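Local coordinates for conserved hypothetical protein (Sulfolobus solfataricus, PDB 2FNA) that binds ADP with magnesium and, as an archaeal AAA+ ATPase, probably hydrolyses ATP, at residues 79-84 and 122-127; 83-88 and 129-134. All coordinates share one frame; numbering follows the deposited sequence. Where two conformers were deposited one is given.

Overall arrangement
Both contacts join the same two helices, 74-91 and 124-133, which run in the same general direction with interaction 1 (79-84 with 122-127) toward their beginnings and interaction 2 (83-88 with 129-134) further along. Their centres lie about 8 Å apart, and CD2 of Leu-127 from interaction 1 touches CD1 of Ile-85 from interaction 2 at 4.1 Å, making one continuous apolar seam. The seam lies beside strand 58-62, an outermost strand of the parallel sheet, its contact centres about 21 and 24 Å from the centre of the chain. Strands 139-144 and 171-177 separate that strand from strand 32-37, which leads into the probable ADP-binding P-loop.

Interaction 1 (79-84 and 122-127); sequences LELQKE and LSFANL
Leu-81 aims one methyl, CD2, at three apolar side chains of 122-127, and these approach it from three different directions. Leu-127 meets it tip to tip: CD2 of Leu-81 and CD2 of Leu-127 stand 3.5 Å apart, the closest approach of the contact and a snug one. Phe-124 is met otherwise. Leu-81 CD2 lies at the ring edge, near its plane, 4.0 Å from Phe-124 CE1, so Leu-81 meets the rim and not the face. Leu-122, from the turn leading into the helix, adds a looser touch, its CD2 lying 4.4 Å from Leu-81 CD2.

The torsions explain this gathering. In Leu-81 the CG stands anti to the backbone N (chi1 -174°), carrying the branch out across the gap, while Phe-124, whose CB is not directed at the opposing helix, brings its ring edge in through a similar extended chi1 (-165°). Leucine suits the central place because it is long enough to carry one methyl in among the three side chains and is wholly apolar, as this buried spot requires; the CA atoms of Leu-81 and Phe-124 can stay 10.4 Å apart. The start of the second helix is fixed by Ser-123 at its N-cap, a short hydroxyl suited to accept from the backbone: Ser-123 OG takes the N-H of Asn-126 at 3.2 Å.

Glu-84 ties helix 74-91 to edge strand 58-62, its OE1 accepting from Tyr-60 N. Helix 124-133 touches helix 74-91 through Phe-124 and Leu-127, and helix 158-167 through Phe-124 and Ala-125, which both pack on Ala-160.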
loop_
_atom_site.group_PDB
_atom_site.type_symbol
_atom_site.label_atom_id
_atom_site.label_comp_id
_atom_site.label_asym_id
_atom_site.label_seq_id
_atom_site.Cartn_x
_atom_site.Cartn_y
_atom_site.Cartn_z
ATOM N N LEU A 79 -13.897 14.615 4.691
ATOM C CA LEU A 79 -15.093 13.779 4.509
ATOM C C LEU A 79 -14.773 12.318 4.802
ATOM O O LEU A 79 -15.614 11.619 5.341
ATOM C CB LEU A 79 -15.702 13.930 3.106
ATOM N N GLU A 80 -13.559 11.863 4.481
ATOM C CA GLU A 80 -13.161 10.490 4.794
ATOM C C GLU A 80 -12.931 10.279 6.294
ATOM O O GLU A 80 -13.304 9.246 6.847
ATOM C CB GLU A 80 -11.883 10.096 4.053
ATOM C CG GLU A 80 -12.038 9.986 2.560
ATOM C CD GLU A 80 -12.946 8.860 2.149
ATOM O OE1 GLU A 80 -12.882 7.779 2.783
ATOM O OE2 GLU A 80 -13.704 9.059 1.179
ATOM N N LEU A 81 -12.268 11.249 6.914
ATOM C CA LEU A 81 -12.027 11.254 8.346
ATOM C C LEU A 81 -13.363 11.316 9.115
ATOM O O LEU A 81 -13.572 10.620 10.112
ATOM C CB LEU A 81 -11.149 12.459 8.678
ATOM C CG LEU A 81 -10.614 12.636 10.094
ATOM C CD1 LEU A 81 -9.860 11.378 10.536
ATOM C CD2 LEU A 81 -9.729 13.882 10.169
ATOM N N GLN A 82 -14.266 12.147 8.627
ATOM C CA GLN A 82 -15.592 12.305 9.221
ATOM C C GLN A 82 -16.334 10.979 9.272
ATOM O O GLN A 82 -16.866 10.610 10.315
ATOM C CB GLN A 82 -16.366 13.341 8.412
ATOM C CG GLN A 82 -17.726 13.741 8.906
ATOM C CD GLN A 82 -18.316 14.778 7.970
ATOM O OE1 GLN A 82 -17.895 15.942 7.960
ATOM N NE2 GLN A 82 -19.255 14.348 7.142
ATOM N N LYS A 83 -16.321 10.249 8.163
ATOM C CA LYS A 83 -16.939 8.926 8.092
ATOM C C LYS A 83 -16.353 7.975 9.132
ATOM O O LYS A 83 -17.089 7.301 9.837
ATOM C CB LYS A 83 -16.756 8.315 6.703
ATOM C CG LYS A 83 -17.594 8.948 5.607
ATOM C CD LYS A 83 -17.092 8.517 4.230
ATOM N N GLU A 84 -15.029 7.927 9.237
ATOM C CA GLU A 84 -14.391 7.026 10.183
ATOM C C GLU A 84 -14.683 7.393 11.629
ATOM O O GLU A 84 -14.893 6.512 12.462
ATOM C CB GLU A 84 -12.871 6.952 9.939
ATOM C CG GLU A 84 -12.493 5.999 8.809
ATOM C CD GLU A 84 -13.045 4.591 9.002
ATOM O OE1 GLU A 84 -12.633 3.857 9.963
ATOM O OE2 GLU A 84 -13.908 4.227 8.175
ATOM N N LEU A 122 -8.816 22.595 10.626
ATOM C CA LEU A 122 -8.924 21.788 11.842
ATOM C C LEU A 122 -7.540 21.429 12.394
ATOM O O LEU A 122 -6.575 21.276 11.642
ATOM C CB LEU A 122 -9.711 20.518 11.502
ATOM C CG LEU A 122 -9.727 19.313 12.438
ATOM C CD1 LEU A 122 -10.907 19.359 13.397
ATOM C CD2 LEU A 122 -9.770 18.035 11.599
ATOM N N SER A 123 -7.449 21.309 13.718
ATOM C CA SER A 123 -6.221 20.865 14.371
ATOM C C SER A 123 -6.252 19.343 14.491
ATOM O O SER A 123 -6.926 18.782 15.380
ATOM C CB SER A 123 -6.069 21.484 15.761
ATOM O OG SER A 123 -4.897 21.001 16.399
ATOM N N PHE A 124 -5.521 18.688 13.598
ATOM C CA PHE A 124 -5.402 17.232 13.613
ATOM C C PHE A 124 -4.826 16.777 14.959
ATOM O O PHE A 124 -5.299 15.786 15.506
ATOM C CB PHE A 124 -4.563 16.746 12.423
ATOM C CG PHE A 124 -4.683 15.253 12.132
ATOM C CD1 PHE A 124 -5.926 14.661 11.876
ATOM C CD2 PHE A 124 -3.533 14.439 12.076
ATOM C CE1 PHE A 124 -6.026 13.275 11.604
ATOM C CE2 PHE A 124 -3.627 13.061 11.811
ATOM C CZ PHE A 124 -4.881 12.479 11.563
ATOM N N ALA A 125 -3.877 17.537 15.525
ATOM C CA ALA A 125 -3.264 17.189 16.817
ATOM C C ALA A 125 -4.269 17.208 17.987
ATOM O O ALA A 125 -4.232 16.314 18.860
ATOM C CB ALA A 125 -2.118 18.098 17.110
ATOM N N ASN A 126 -5.174 18.190 18.002
ATOM C CA ASN A 126 -6.240 18.243 19.036
ATOM C C ASN A 126 -7.278 17.154 18.836
ATOM O O ASN A 126 -7.856 16.637 19.798
ATOM C CB ASN A 126 -6.955 19.588 19.022
ATOM C CG ASN A 126 -6.142 20.704 19.661
ATOM O OD1 ASN A 126 -5.117 20.470 20.314
ATOM N ND2 ASN A 126 -6.609 21.934 19.480
ATOM N N LEU A 127 -7.510 16.804 17.578
ATOM C CA LEU A 127 -8.419 15.731 17.232
ATOM C C LEU A 127 -7.919 14.392 17.795
ATOM O O LEU A 127 -8.677 13.665 18.451
ATOM C CB LEU A 127 -8.586 15.678 15.714
ATOM C CG LEU A 127 -9.569 14.650 15.133
ATOM C CD1 LEU A 127 -10.998 14.815 15.720
ATOM C CD2 LEU A 127 -9.601 14.726 13.598
#

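Interaction 2 (83-88 and 129-134); sequences KEINKL and ESFEQA
Phe-131 reaches across to Leu-88 and Ile-85 with a ring that starts from a CB not aimed at the other helix. From CB, CG turns anti to the carbonyl carbon (chi1 -63°), bringing one side of the ring to the partners. CD1 of Phe-131 comes first, 4.0 Å from Leu-88 CD2. Leu-88 CD2 rides over a ring face, offset toward the rim, in a CH-pi contact 4.2 Å from the Phe-131 ring centroid and 17° off the normal. Next, CE1 of Phe-131 lies 4.2 Å from Ile-85 CG1. At the tip, CZ of Phe-131 approaches CG1 of Ile-85 to 3.9 Å, the isoleucine side chain crossing the phenylalanine at about a right angle.

Both helices lie in the connection between neighbouring parallel strands 58-62 and 139-144, an elaborated beta-alpha-beta crossover of the P-loop ATPase fold. A flat, wide ring suits the span between them, and branched aliphatics offer methyl and methylene groups to pack on it. Were Phe-131 replaced by an alanine, Leu-88 CD2 and Ile-85 CG1 would lose the ring they pack on, and a gap would probably open between the helices. Leu-95 of helix 95-98 touches both Phe-131 and Leu-88, while Ile-85 also packs on Ile-112 and Phe-114 of strand 112-114.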
loop_
_atom_site.group_PDB
_atom_site.type_symbol
_atom_site.label_atom_id
_atom_site.label_comp_id
_atom_site.label_asym_id
_atom_site.label_seq_id
_atom_site.Cartn_x
_atom_site.Cartn_y
_atom_site.Cartn_z
ATOM N N LYS A 83 -16.321 10.249 8.163
ATOM C CA LYS A 83 -16.939 8.926 8.092
ATOM C C LYS A 83 -16.353 7.975 9.132
ATOM O O LYS A 83 -17.089 7.301 9.837
ATOM C CB LYS A 83 -16.756 8.315 6.703
ATOM C CG LYS A 83 -17.594 8.948 5.607
ATOM C CD LYS A 83 -17.092 8.517 4.230
ATOM N N GLU A 84 -15.029 7.927 9.237
ATOM C CA GLU A 84 -14.391 7.026 10.183
ATOM C C GLU A 84 -14.683 7.393 11.629
ATOM O O GLU A 84 -14.893 6.512 12.462
ATOM C CB GLU A 84 -12.871 6.952 9.939
ATOM C CG GLU A 84 -12.493 5.999 8.809
ATOM C CD GLU A 84 -13.045 4.591 9.002
ATOM O OE1 GLU A 84 -12.633 3.857 9.963
ATOM O OE2 GLU A 84 -13.908 4.227 8.175
ATOM N N ILE A 85 -14.687 8.688 11.925
ATOM C CA ILE A 85 -14.940 9.173 13.280
ATOM C C ILE A 85 -16.340 8.733 13.706
ATOM O O ILE A 85 -16.538 8.291 14.843
ATOM C CB ILE A 85 -14.746 10.709 13.383
ATOM C CG1 ILE A 85 -13.255 11.040 13.333
ATOM C CG2 ILE A 85 -15.325 11.281 14.683
ATOM C CD1 ILE A 85 -12.955 12.460 12.973
ATOM N N ASN A 86 -17.293 8.800 12.783
ATOM C CA ASN A 86 -18.669 8.403 13.077
ATOM C C ASN A 86 -18.797 6.908 13.457
ATOM O O ASN A 86 -19.646 6.534 14.281
ATOM C CB ASN A 86 -19.594 8.766 11.902
ATOM C CG ASN A 86 -19.951 10.255 11.866
ATOM O OD1 ASN A 86 -19.950 10.933 12.895
ATOM N ND2 ASN A 86 -20.275 10.757 10.673
ATOM N N LYS A 87 -17.940 6.070 12.871
ATOM C CA LYS A 87 -17.826 4.669 13.271
ATOM C C LYS A 87 -17.204 4.535 14.680
ATOM O O LYS A 87 -17.604 3.665 15.481
ATOM C CB LYS A 87 -16.972 3.900 12.265
ATOM C CG LYS A 87 -17.434 3.961 10.814
ATOM C CD LYS A 87 -16.500 3.136 9.950
ATOM C CE LYS A 87 -16.820 3.249 8.477
ATOM N NZ LYS A 87 -15.940 2.342 7.675
ATOM N N LEU A 88 -16.238 5.410 14.974
ATOM C CA LEU A 88 -15.504 5.374 16.239
ATOM C C LEU A 88 -16.321 5.855 17.442
ATOM O O LEU A 88 -16.185 5.295 18.535
ATOM C CB LEU A 88 -14.209 6.181 16.144
ATOM C CG LEU A 88 -13.309 6.107 17.376
ATOM C CD1 LEU A 88 -12.791 4.706 17.575
ATOM C CD2 LEU A 88 -12.153 7.093 17.320
ATOM N N GLU A 129 -5.724 13.971 20.136
ATOM C CA GLU A 129 -5.696 14.126 21.576
ATOM C C GLU A 129 -7.058 13.832 22.206
ATOM O O GLU A 129 -7.128 13.351 23.340
ATOM C CB GLU A 129 -5.219 15.538 21.934
ATOM C CG GLU A 129 -4.761 15.668 23.368
ATOM C CD GLU A 129 -3.804 16.827 23.616
ATOM O OE1 GLU A 129 -3.319 17.471 22.652
ATOM O OE2 GLU A 129 -3.529 17.075 24.806
ATOM N N SER A 130 -8.136 14.091 21.464
ATOM C CA SER A 130 -9.502 13.826 21.958
ATOM C C SER A 130 -9.894 12.352 21.850
ATOM O O SER A 130 -10.697 11.861 22.644
ATOM C CB SER A 130 -10.519 14.674 21.203
ATOM O OG SER A 130 -10.704 14.184 19.897
ATOM N N PHE A 131 -9.346 11.649 20.856
ATOM C CA PHE A 131 -9.491 10.206 20.768
ATOM C C PHE A 131 -8.852 9.605 21.998
ATOM O O PHE A 131 -9.431 8.722 22.638
ATOM C CB PHE A 131 -8.773 9.623 19.553
ATOM C CG PHE A 131 -9.287 10.094 18.221
ATOM C CD1 PHE A 131 -10.529 10.680 18.073
ATOM C CD2 PHE A 131 -8.500 9.909 17.081
ATOM C CE1 PHE A 131 -10.972 11.093 16.817
ATOM C CE2 PHE A 131 -8.949 10.313 15.826
ATOM C CZ PHE A 131 -10.189 10.910 15.701
ATOM N N GLU A 132 -7.651 10.095 22.318
ATOM C CA GLU A 132 -6.908 9.639 23.497
ATOM C C GLU A 132 -7.650 9.959 24.786
ATOM O O GLU A 132 -7.687 9.120 25.679
ATOM C CB GLU A 132 -5.466 10.192 23.499
ATOM C CG GLU A 132 -4.793 10.176 24.870
ATOM C CD GLU A 132 -3.284 10.118 24.835
ATOM O OE1 GLU A 132 -2.730 9.544 23.880
ATOM O OE2 GLU A 132 -2.657 10.611 25.805
ATOM N N GLN A 133 -8.255 11.144 24.887
ATOM C CA GLN A 133 -9.099 11.478 26.055
ATOM C C GLN A 133 -10.295 10.539 26.236
ATOM O O GLN A 133 -10.685 10.226 27.364
ATOM C CB GLN A 133 -9.623 12.923 25.986
ATOM C CG GLN A 133 -8.972 13.879 26.988
ATOM C CD GLN A 133 -7.626 14.443 26.514
ATOM O OE1 GLN A 133 -7.388 15.653 26.598
ATOM N NE2 GLN A 133 -6.742 13.568 26.018
ATOM N N ALA A 134 -10.867 10.102 25.115
ATOM C CA ALA A 134 -12.083 9.301 25.095
ATOM C C ALA A 134 -11.853 7.777 25.302
ATOM O O ALA A 134 -12.813 7.010 25.410
ATOM C CB ALA A 134 -12.824 9.548 23.775
#